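Local coordinates for DNA damage response protein Rtt109, putative (Neosartorya fumigata, PDB 5ZB9), which probably catalyses the transfer of an acetyl group from acetyl-CoA to lysine side chains of histones, histone H3 among them, at residues 13-18 and 109-115; 20-24 and 59-65; 42-48 and 335-341. Residues are numbered along the deposited sequence.

Contact 1 (13-18 and 109-115); sequences LAKVLP and VSLLRLI
The C-terminal part of helix 9-16 and the chain that follows pack against the start of helix 111-127. Leu13 faces Ile115, with CA atoms 6.8 Å apart. Its side chain (chi1 t, chi2 p) leaves the backbone sideways, and Leu13 CD1 reaches to 4.1 Å from Ile115 CG1. Val16 points toward the other segment. Its carbonyl O lies 3.8 Å from Leu114 CD1, and its CA is 6.9 Å from the CA of Leu114. Leu17 N bonds to Leu13 O at 3.1 Å, and Leu17 (psi 144°) is extended. Leu17 CD2 meets Leu111 CD2 at 3.7 Å and Leu114 CB at 4.4 Å.

This is apolar packing on one face of the acetyltransferase sheet. Leu13 and Leu17 also touch strand 22-35, and Ile115 touches strand 50-61. Helix 111-127 carries Leu112 and Arg113, two residues of the CoA site, which is empty here. Both lie out of reach of segment 13-18.

Pro18, also extended (psi 142°), points toward the second segment. Pro18 CD is 3.9 Å from Leu111 CD2 and 4.2 Å from Leu114 CD1, and Pro18 CG is 3.9 Å from Val109 CG2. Leu111 and Leu114 are both m,t. Between Val109 and the helix, Ser110 is the N-cap: Ser110 OG accepts a weak bond from Arg113 N at 3.4 Å.

Contact 2 (20-24 and 59-65); sequences GVKVT and VSISPNE
Strand 22-35 begins beside the end of strand 50-61. The short axes of 22-24 and 59-61 come within 4.6 Å and run roughly antiparallel, at 129°. Val23 faces Ile61 (CA-CA 4.8 Å) and Thr24 faces Ser60 (CA-CA 5.1 Å).

Backbone bonds set the register. Thr24 and Ser60 form an antiparallel hydrogen-bonded pair: Thr24 N to Ser60 O is 2.7 Å and Ser60 N to Thr24 O is 2.8 Å. Val59 CA adds a CA-H...O contact to Thr24 O at 3.4 Å. The Thr24 and Ser60 side chains share the face opposite Val23 and Val59, with Thr24 CB 3.5 Å from Ser60 OG. Thr24 OG1 bonds to Arg465, and Ser60 OG to Glu70.

Water takes over where the strands part. Water 1 donates to Lys22 O at 2.8 Å and accepts from Ser62 N at 2.7 Å. Water 2 lies 2.8 Å from Thr24 OG1 and, more weakly, 3.4 Å from Ser62 OG.

The apolar contacts centre on Val23. Val23 CB is 3.8 Å from Val59 CG1, and Val23 CG1 is 3.8 Å from Ile61 CG2. Val23 also packs on Leu17, and Val59 on Ile115.

One salt bridge spans the gap. The Lys22 side chain (m,t,t,t) is extended, and Lys22 NZ reaches Glu65 OE2 at 2.7 Å.

Here two neighbouring strands of the central sheet part, each still bonded to its outer neighbour. The backbone pair and valine packing are buried. Glu65 is poorly ordered, which suggests that the salt bridge is a looser link.

Contact 3 (42-48 and 335-341); sequences PPGEEPE and TSSRVAS
Arg338 is held between two glutamates of a loop far away in sequence. Its side chain (chi1 m, chi2 t, chi3 m) brings Arg338 NE to 2.7 Å from Glu45 OE1, a salt bridge near the guanidinium plane. A long one joins Arg338 NH1 to Glu48 OE2 at 3.9 Å. Pro42 CD lies over one guanidinium face, 3.6 Å from Arg338 NE. Asp246 also pairs with Arg338 NH1.

Neither segment is regular structure. Segment 42-48 belongs to the loop between strands 22-35 and 50-61, and starts with a type II turn from Pro42 to Glu45, with Gly44 at phi 91°. Segment 335-341 lies in the loop after strand 317-324. Glu45 and Ala340 form a single backbone bridge (CA-CA 4.6 Å). Glu46 N donates to Val339 O at 3.0 Å. Ser341 N and OG give weak bonds to Gly44 O at 3.4 and 3.2 Å.

Ser337 OG donates to Glu48 OE1 at 2.8 Å. Ser336 OG accepts from Arg338 N at 3.2 Å in an ST turn.

Contacts 1 and 2 are neighbours, with centres 13 Å apart. They touch directly: Ile115 CD1 lies 3.8 Å from Val59 CG1, and Leu17 CD1 lies 3.9 Å from Val23 CG2. Helix 9-16 is followed, after a short loop, by strand 22-35, and both segments of contact 2 fall between those of contact 1 in sequence. Together they join two helices to one end of the central sheet, close to the CoA site. Contact 3 is on the opposite side of the chain's centre, 42 Å from contact 1 and 49 Å from contact 2, between centres. Strands 22-35 and 50-61 link the two regions: they pair in contact 2, and the loop between them supplies 42-48.

Contact 1 (13-18 and 109-115)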
loop_
_atom_site.group_PDB
_atom_site.type_symbol
_atom_site.label_atom_id
_atom_site.label_comp_id
_atom_site.label_asym_id
_atom_site.label_seq_id
_atom_site.Cartn_x
_atom_site.Cartn_y
_atom_site.Cartn_z
ATOM N N LEU A 13 10.617 -14.764 0.625
ATOM C CA LEU A 13 11.654 -13.754 0.728
ATOM C C LEU A 13 13.030 -14.340 0.445
ATOM O O LEU A 13 13.881 -13.688 -0.161
ATOM C CB LEU A 13 11.606 -13.121 2.122
ATOM C CG LEU A 13 12.481 -11.914 2.430
ATOM C CD1 LEU A 13 12.191 -10.788 1.461
ATOM C CD2 LEU A 13 12.220 -11.466 3.855
ATOM N N ALA A 14 13.239 -15.573 0.890
ATOM C CA ALA A 14 14.516 -16.259 0.709
ATOM C C ALA A 14 14.806 -16.496 -0.764
ATOM O O ALA A 14 15.952 -16.417 -1.207
ATOM C CB ALA A 14 14.522 -17.579 1.461
ATOM N N LYS A 15 13.754 -16.783 -1.520
ATOM C CA LYS A 15 13.883 -17.046 -2.946
ATOM C C LYS A 15 14.287 -15.816 -3.771
ATOM O O LYS A 15 14.864 -15.964 -4.845
ATOM C CB LYS A 15 12.575 -17.605 -3.499
ATOM C CG LYS A 15 12.192 -18.979 -3.003
ATOM C CD LYS A 15 11.069 -19.513 -3.878
ATOM C CE LYS A 15 10.402 -20.729 -3.282
ATOM N NZ LYS A 15 9.474 -20.358 -2.180
ATOM N N VAL A 16 13.979 -14.611 -3.290
ATOM C CA VAL A 16 14.287 -13.410 -4.069
ATOM C C VAL A 16 15.564 -12.717 -3.601
ATOM O O VAL A 16 16.183 -11.979 -4.364
ATOM C CB VAL A 16 13.118 -12.385 -4.050
ATOM C CG1 VAL A 16 11.816 -13.054 -4.445
ATOM C CG2 VAL A 16 12.984 -11.708 -2.691
ATOM N N LEU A 17 15.967 -12.955 -2.359
ATOM C CA LEU A 17 17.179 -12.311 -1.841
ATOM C C LEU A 17 18.418 -12.975 -2.418
ATOM O O LEU A 17 18.436 -14.182 -2.631
ATOM C CB LEU A 17 17.218 -12.352 -0.306
ATOM C CG LEU A 17 16.198 -11.470 0.424
ATOM C CD1 LEU A 17 16.280 -11.666 1.920
ATOM C CD2 LEU A 17 16.406 -10.005 0.073
ATOM N N PRO A 18 19.458 -12.181 -2.694
ATOM C CA PRO A 18 20.707 -12.750 -3.213
ATOM C C PRO A 18 21.303 -13.799 -2.278
ATOM O O PRO A 18 21.235 -13.656 -1.056
ATOM C CB PRO A 18 21.626 -11.534 -3.321
ATOM C CG PRO A 18 20.697 -10.374 -3.469
ATOM C CD PRO A 18 19.490 -10.708 -2.653
ATOM N N VAL A 109 21.726 -4.616 -5.682
ATOM C CA VAL A 109 20.277 -4.501 -5.861
ATOM C C VAL A 109 19.663 -3.942 -4.580
ATOM O O VAL A 109 20.140 -4.242 -3.484
ATOM C CB VAL A 109 19.619 -5.857 -6.211
ATOM C CG1 VAL A 109 19.964 -6.272 -7.642
ATOM C CG2 VAL A 109 20.039 -6.930 -5.213
ATOM N N SER A 110 18.635 -3.105 -4.709
ATOM C CA SER A 110 18.010 -2.541 -3.521
ATOM C C SER A 110 17.325 -3.672 -2.771
ATOM O O SER A 110 16.273 -4.159 -3.187
ATOM C CB SER A 110 17.006 -1.420 -3.869
ATOM O OG SER A 110 16.532 -0.717 -2.708
ATOM N N LEU A 111 17.949 -4.105 -1.680
ATOM C CA LEU A 111 17.333 -5.076 -0.792
ATOM C C LEU A 111 15.983 -4.572 -0.328
ATOM O O LEU A 111 15.035 -5.345 -0.213
ATOM C CB LEU A 111 18.224 -5.359 0.416
ATOM C CG LEU A 111 19.460 -6.194 0.112
ATOM C CD1 LEU A 111 20.286 -6.398 1.376
ATOM C CD2 LEU A 111 19.042 -7.522 -0.505
ATOM N N LEU A 112 15.892 -3.271 -0.068
ATOM C CA LEU A 112 14.641 -2.704 0.406
ATOM C C LEU A 112 13.552 -2.840 -0.661
ATOM O O LEU A 112 12.391 -3.105 -0.333
ATOM C CB LEU A 112 14.825 -1.248 0.820
ATOM C CG LEU A 112 15.949 -0.979 1.827
ATOM C CD1 LEU A 112 15.805 0.405 2.436
ATOM C CD2 LEU A 112 15.995 -2.046 2.915
ATOM N N ARG A 113 13.920 -2.700 -1.932
ATOM C CA ARG A 113 12.944 -2.878 -3.003
ATOM C C ARG A 113 12.492 -4.331 -3.054
ATOM O O ARG A 113 11.301 -4.612 -3.159
ATOM C CB ARG A 113 13.508 -2.452 -4.364
ATOM C CG ARG A 113 12.533 -2.672 -5.531
ATOM C CD ARG A 113 13.062 -2.151 -6.878
ATOM N NE ARG A 113 14.341 -2.747 -7.274
ATOM C CZ ARG A 113 14.502 -4.009 -7.668
ATOM N NH1 ARG A 113 13.463 -4.835 -7.721
ATOM N NH2 ARG A 113 15.707 -4.453 -8.001
ATOM N N LEU A 114 13.447 -5.253 -2.962
ATOM C CA LEU A 114 13.146 -6.685 -3.009
ATOM C C LEU A 114 12.236 -7.117 -1.861
ATOM O O LEU A 114 11.277 -7.874 -2.056
ATOM C CB LEU A 114 14.438 -7.497 -2.989
ATOM C CG LEU A 114 15.227 -7.443 -4.297
ATOM C CD1 LEU A 114 16.505 -8.246 -4.181
ATOM C CD2 LEU A 114 14.367 -7.956 -5.442
ATOM N N ILE A 115 12.534 -6.616 -0.666
ATOM C CA ILE A 115 11.735 -6.920 0.507
ATOM C C ILE A 115 10.301 -6.407 0.357
ATOM O O ILE A 115 9.350 -7.165 0.559
ATOM C CB ILE A 115 12.375 -6.328 1.778
ATOM C CG1 ILE A 115 13.708 -7.021 2.065
ATOM C CG2 ILE A 115 11.438 -6.473 2.969
ATOM C CD1 ILE A 115 14.481 -6.394 3.191
#

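Contact 2 (20-24 and 59-65)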
loop_
_atom_site.group_PDB
_atom_site.type_symbol
_atom_site.label_atom_id
_atom_site.label_comp_id
_atom_site.label_asym_id
_atom_site.label_seq_id
_atom_site.Cartn_x
_atom_site.Cartn_y
_atom_site.Cartn_z
ATOM N N GLY A 20 23.343 -15.811 0.149
ATOM C CA GLY A 20 24.227 -15.410 1.222
ATOM C C GLY A 20 23.781 -14.175 1.976
ATOM O O GLY A 20 24.367 -13.830 2.999
ATOM N N VAL A 21 22.756 -13.491 1.478
ATOM C CA VAL A 21 22.201 -12.372 2.229
ATOM C C VAL A 21 21.365 -12.920 3.378
ATOM O O VAL A 21 20.410 -13.668 3.161
ATOM C CB VAL A 21 21.340 -11.448 1.355
ATOM C CG1 VAL A 21 20.702 -10.367 2.209
ATOM C CG2 VAL A 21 22.178 -10.827 0.256
ATOM N N LYS A 22 21.734 -12.556 4.599
ATOM C CA LYS A 22 21.035 -13.050 5.776
ATOM C C LYS A 22 20.323 -11.924 6.503
ATOM O O LYS A 22 20.941 -10.943 6.903
ATOM C CB LYS A 22 22.010 -13.748 6.728
ATOM C CG LYS A 22 22.746 -14.911 6.090
ATOM C CD LYS A 22 23.753 -15.539 7.040
ATOM C CE LYS A 22 24.421 -16.743 6.398
ATOM N NZ LYS A 22 25.326 -17.434 7.356
ATOM N N VAL A 23 19.017 -12.067 6.674
ATOM C CA VAL A 23 18.262 -11.104 7.465
ATOM C C VAL A 23 17.325 -11.830 8.415
ATOM O O VAL A 23 17.091 -13.029 8.277
ATOM C CB VAL A 23 17.437 -10.147 6.572
ATOM C CG1 VAL A 23 18.350 -9.345 5.652
ATOM C CG2 VAL A 23 16.405 -10.935 5.770
ATOM N N THR A 24 16.785 -11.099 9.379
ATOM C CA THR A 24 15.794 -11.647 10.295
ATOM C C THR A 24 14.498 -10.877 10.097
ATOM O O THR A 24 14.520 -9.655 9.962
ATOM C CB THR A 24 16.254 -11.543 11.763
ATOM O OG1 THR A 24 17.478 -12.268 11.929
ATOM C CG2 THR A 24 15.199 -12.090 12.714
ATOM N N VAL A 59 12.491 -5.775 9.432
ATOM C CA VAL A 59 13.585 -6.571 8.915
ATOM C C VAL A 59 14.874 -6.100 9.558
ATOM O O VAL A 59 15.160 -4.907 9.594
ATOM C CB VAL A 59 13.692 -6.478 7.381
ATOM C CG1 VAL A 59 14.808 -7.382 6.872
ATOM C CG2 VAL A 59 12.357 -6.844 6.735
ATOM N N SER A 60 15.642 -7.044 10.083
ATOM C CA SER A 60 16.883 -6.700 10.751
ATOM C C SER A 60 18.024 -7.558 10.241
ATOM O O SER A 60 17.812 -8.580 9.586
ATOM C CB SER A 60 16.742 -6.845 12.270
ATOM O OG SER A 60 16.245 -8.129 12.609
ATOM N N ILE A 61 19.236 -7.106 10.529
ATOM C CA ILE A 61 20.433 -7.859 10.232
ATOM C C ILE A 61 21.265 -8.012 11.496
ATOM O O ILE A 61 21.121 -7.235 12.438
ATOM C CB ILE A 61 21.269 -7.176 9.152
ATOM C CG1 ILE A 61 21.622 -5.758 9.596
ATOM C CG2 ILE A 61 20.513 -7.163 7.842
ATOM C CD1 ILE A 61 22.603 -5.073 8.697
ATOM N N SER A 62 22.124 -9.021 11.511
ATOM C CA SER A 62 23.090 -9.202 12.591
ATOM C C SER A 62 24.480 -8.776 12.118
ATOM O O SER A 62 25.091 -9.474 11.309
ATOM C CB SER A 62 23.114 -10.664 13.064
ATOM O OG SER A 62 21.827 -11.104 13.480
ATOM N N PRO A 63 24.980 -7.630 12.615
ATOM C CA PRO A 63 26.308 -7.135 12.215
ATOM C C PRO A 63 27.418 -8.159 12.492
ATOM O O PRO A 63 28.436 -8.181 11.797
ATOM C CB PRO A 63 26.495 -5.880 13.074
ATOM C CG PRO A 63 25.120 -5.483 13.491
ATOM C CD PRO A 63 24.347 -6.760 13.621
ATOM N N ASN A 64 27.212 -8.997 13.503
ATOM C CA ASN A 64 28.073 -10.148 13.734
ATOM C C ASN A 64 27.241 -11.396 13.988
ATOM O O ASN A 64 26.438 -11.438 14.924
ATOM C CB ASN A 64 29.014 -9.899 14.910
ATOM C CG ASN A 64 29.914 -8.712 14.685
ATOM O OD1 ASN A 64 30.813 -8.752 13.843
ATOM N ND2 ASN A 64 29.680 -7.640 15.437
ATOM N N GLU A 65 27.430 -12.404 13.142
ATOM C CA GLU A 65 26.702 -13.661 13.269
ATOM C C GLU A 65 27.086 -14.378 14.566
ATOM O O GLU A 65 28.148 -14.116 15.140
ATOM C CB GLU A 65 26.969 -14.557 12.056
ATOM C CG GLU A 65 25.839 -15.525 11.730
ATOM C CD GLU A 65 26.025 -16.219 10.388
ATOM O OE1 GLU A 65 27.065 -15.990 9.731
ATOM O OE2 GLU A 65 25.128 -16.995 9.990
HETATM O O HOH W 1 22.024 -10.737 9.432
HETATM O O HOH W 2 20.029 -12.023 10.795
#

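Contact 3 (42-48 and 335-341)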
loop_
_atom_site.group_PDB
_atom_site.type_symbol
_atom_site.label_atom_id
_atom_site.label_comp_id
_atom_site.label_asym_id
_atom_site.label_seq_id
_atom_site.Cartn_x
_atom_site.Cartn_y
_atom_site.Cartn_z
ATOM N N PRO A 42 -22.877 7.705 -0.793
ATOM C CA PRO A 42 -23.668 8.713 -1.504
ATOM C C PRO A 42 -24.895 9.077 -0.675
ATOM O O PRO A 42 -25.238 8.322 0.239
ATOM C CB PRO A 42 -24.070 8.008 -2.808
ATOM C CG PRO A 42 -23.310 6.716 -2.827
ATOM C CD PRO A 42 -22.991 6.379 -1.415
ATOM N N PRO A 43 -25.545 10.210 -0.977
ATOM C CA PRO A 43 -26.752 10.573 -0.219
ATOM C C PRO A 43 -27.819 9.478 -0.273
ATOM O O PRO A 43 -28.095 8.940 -1.347
ATOM C CB PRO A 43 -27.240 11.846 -0.916
ATOM C CG PRO A 43 -26.548 11.866 -2.248
ATOM C CD PRO A 43 -25.239 11.184 -2.038
ATOM N N GLY A 44 -28.378 9.131 0.881
ATOM C CA GLY A 44 -29.456 8.162 0.939
ATOM C C GLY A 44 -29.034 6.715 1.118
ATOM O O GLY A 44 -29.879 5.819 1.168
ATOM N N GLU A 45 -27.730 6.475 1.211
ATOM C CA GLU A 45 -27.235 5.117 1.382
ATOM C C GLU A 45 -26.328 5.018 2.597
ATOM O O GLU A 45 -25.817 6.022 3.092
ATOM C CB GLU A 45 -26.495 4.655 0.128
ATOM C CG GLU A 45 -27.211 5.010 -1.165
ATOM C CD GLU A 45 -26.804 4.131 -2.323
ATOM O OE1 GLU A 45 -26.351 2.994 -2.072
ATOM O OE2 GLU A 45 -26.937 4.570 -3.485
ATOM N N GLU A 46 -26.147 3.802 3.092
ATOM C CA GLU A 46 -25.213 3.563 4.178
ATOM C C GLU A 46 -23.841 3.217 3.602
ATOM O O GLU A 46 -23.741 2.777 2.454
ATOM C CB GLU A 46 -25.723 2.443 5.093
ATOM C CG GLU A 46 -26.929 2.835 5.946
ATOM C CD GLU A 46 -26.636 4.004 6.879
ATOM O OE1 GLU A 46 -25.564 4.004 7.525
ATOM O OE2 GLU A 46 -27.480 4.927 6.964
ATOM N N PRO A 47 -22.776 3.439 4.388
ATOM C CA PRO A 47 -21.420 3.061 3.974
ATOM C C PRO A 47 -21.279 1.550 3.819
ATOM O O PRO A 47 -21.999 0.804 4.481
ATOM C CB PRO A 47 -20.543 3.563 5.125
ATOM C CG PRO A 47 -21.368 4.564 5.837
ATOM C CD PRO A 47 -22.780 4.125 5.689
ATOM N N GLU A 48 -20.365 1.105 2.965
ATOM C CA GLU A 48 -20.130 -0.321 2.817
ATOM C C GLU A 48 -19.503 -0.873 4.081
ATOM O O GLU A 48 -18.643 -0.238 4.686
ATOM C CB GLU A 48 -19.243 -0.615 1.603
ATOM C CG GLU A 48 -19.854 -0.147 0.300
ATOM C CD GLU A 48 -19.262 -0.824 -0.916
ATOM O OE1 GLU A 48 -18.516 -1.812 -0.745
ATOM O OE2 GLU A 48 -19.547 -0.366 -2.047
ATOM N N THR A 335 -19.317 -3.394 -8.253
ATOM C CA THR A 335 -20.693 -3.471 -7.772
ATOM C C THR A 335 -20.795 -3.010 -6.311
ATOM O O THR A 335 -19.835 -3.102 -5.545
ATOM C CB THR A 335 -21.274 -4.905 -7.922
ATOM O OG1 THR A 335 -20.534 -5.826 -7.113
ATOM C CG2 THR A 335 -21.217 -5.360 -9.377
ATOM N N SER A 336 -21.970 -2.502 -5.944
ATOM C CA SER A 336 -22.212 -1.926 -4.622
ATOM C C SER A 336 -22.664 -2.965 -3.582
ATOM O O SER A 336 -23.462 -3.857 -3.886
ATOM C CB SER A 336 -23.259 -0.810 -4.737
ATOM O OG SER A 336 -23.602 -0.269 -3.474
ATOM N N SER A 337 -22.149 -2.844 -2.358
ATOM C CA SER A 337 -22.596 -3.681 -1.243
ATOM C C SER A 337 -23.362 -2.844 -0.212
ATOM O O SER A 337 -23.661 -3.318 0.886
ATOM C CB SER A 337 -21.408 -4.395 -0.576
ATOM O OG SER A 337 -20.542 -3.488 0.096
ATOM N N ARG A 338 -23.677 -1.603 -0.581
ATOM C CA ARG A 338 -24.392 -0.680 0.301
ATOM C C ARG A 338 -25.849 -1.081 0.510
ATOM O O ARG A 338 -26.465 -1.707 -0.360
ATOM C CB ARG A 338 -24.346 0.749 -0.257
ATOM C CG ARG A 338 -22.953 1.332 -0.422
ATOM C CD ARG A 338 -22.997 2.784 -0.876
ATOM N NE ARG A 338 -23.649 2.954 -2.178
ATOM C CZ ARG A 338 -23.036 2.845 -3.358
ATOM N NH1 ARG A 338 -21.742 2.550 -3.422
ATOM N NH2 ARG A 338 -23.726 3.028 -4.478
ATOM N N VAL A 339 -26.395 -0.706 1.665
ATOM C CA VAL A 339 -27.820 -0.874 1.942
ATOM C C VAL A 339 -28.484 0.504 2.024
ATOM O O VAL A 339 -27.851 1.481 2.441
ATOM C CB VAL A 339 -28.059 -1.657 3.252
ATOM C CG1 VAL A 339 -29.498 -2.153 3.323
ATOM C CG2 VAL A 339 -27.090 -2.829 3.356
ATOM N N ALA A 340 -29.750 0.585 1.615
ATOM C CA ALA A 340 -30.472 1.858 1.602
ATOM C C ALA A 340 -31.019 2.216 2.985
ATOM O O ALA A 340 -31.560 1.363 3.694
ATOM C CB ALA A 340 -31.599 1.816 0.581
ATOM N N SER A 341 -30.873 3.484 3.359
ATOM C CA SER A 341 -31.321 3.967 4.662
ATOM C C SER A 341 -32.649 4.723 4.561
ATOM O O SER A 341 -33.571 4.495 5.348
ATOM C CB SER A 341 -30.246 4.861 5.290
ATOM O OG SER A 341 -29.717 5.775 4.340
#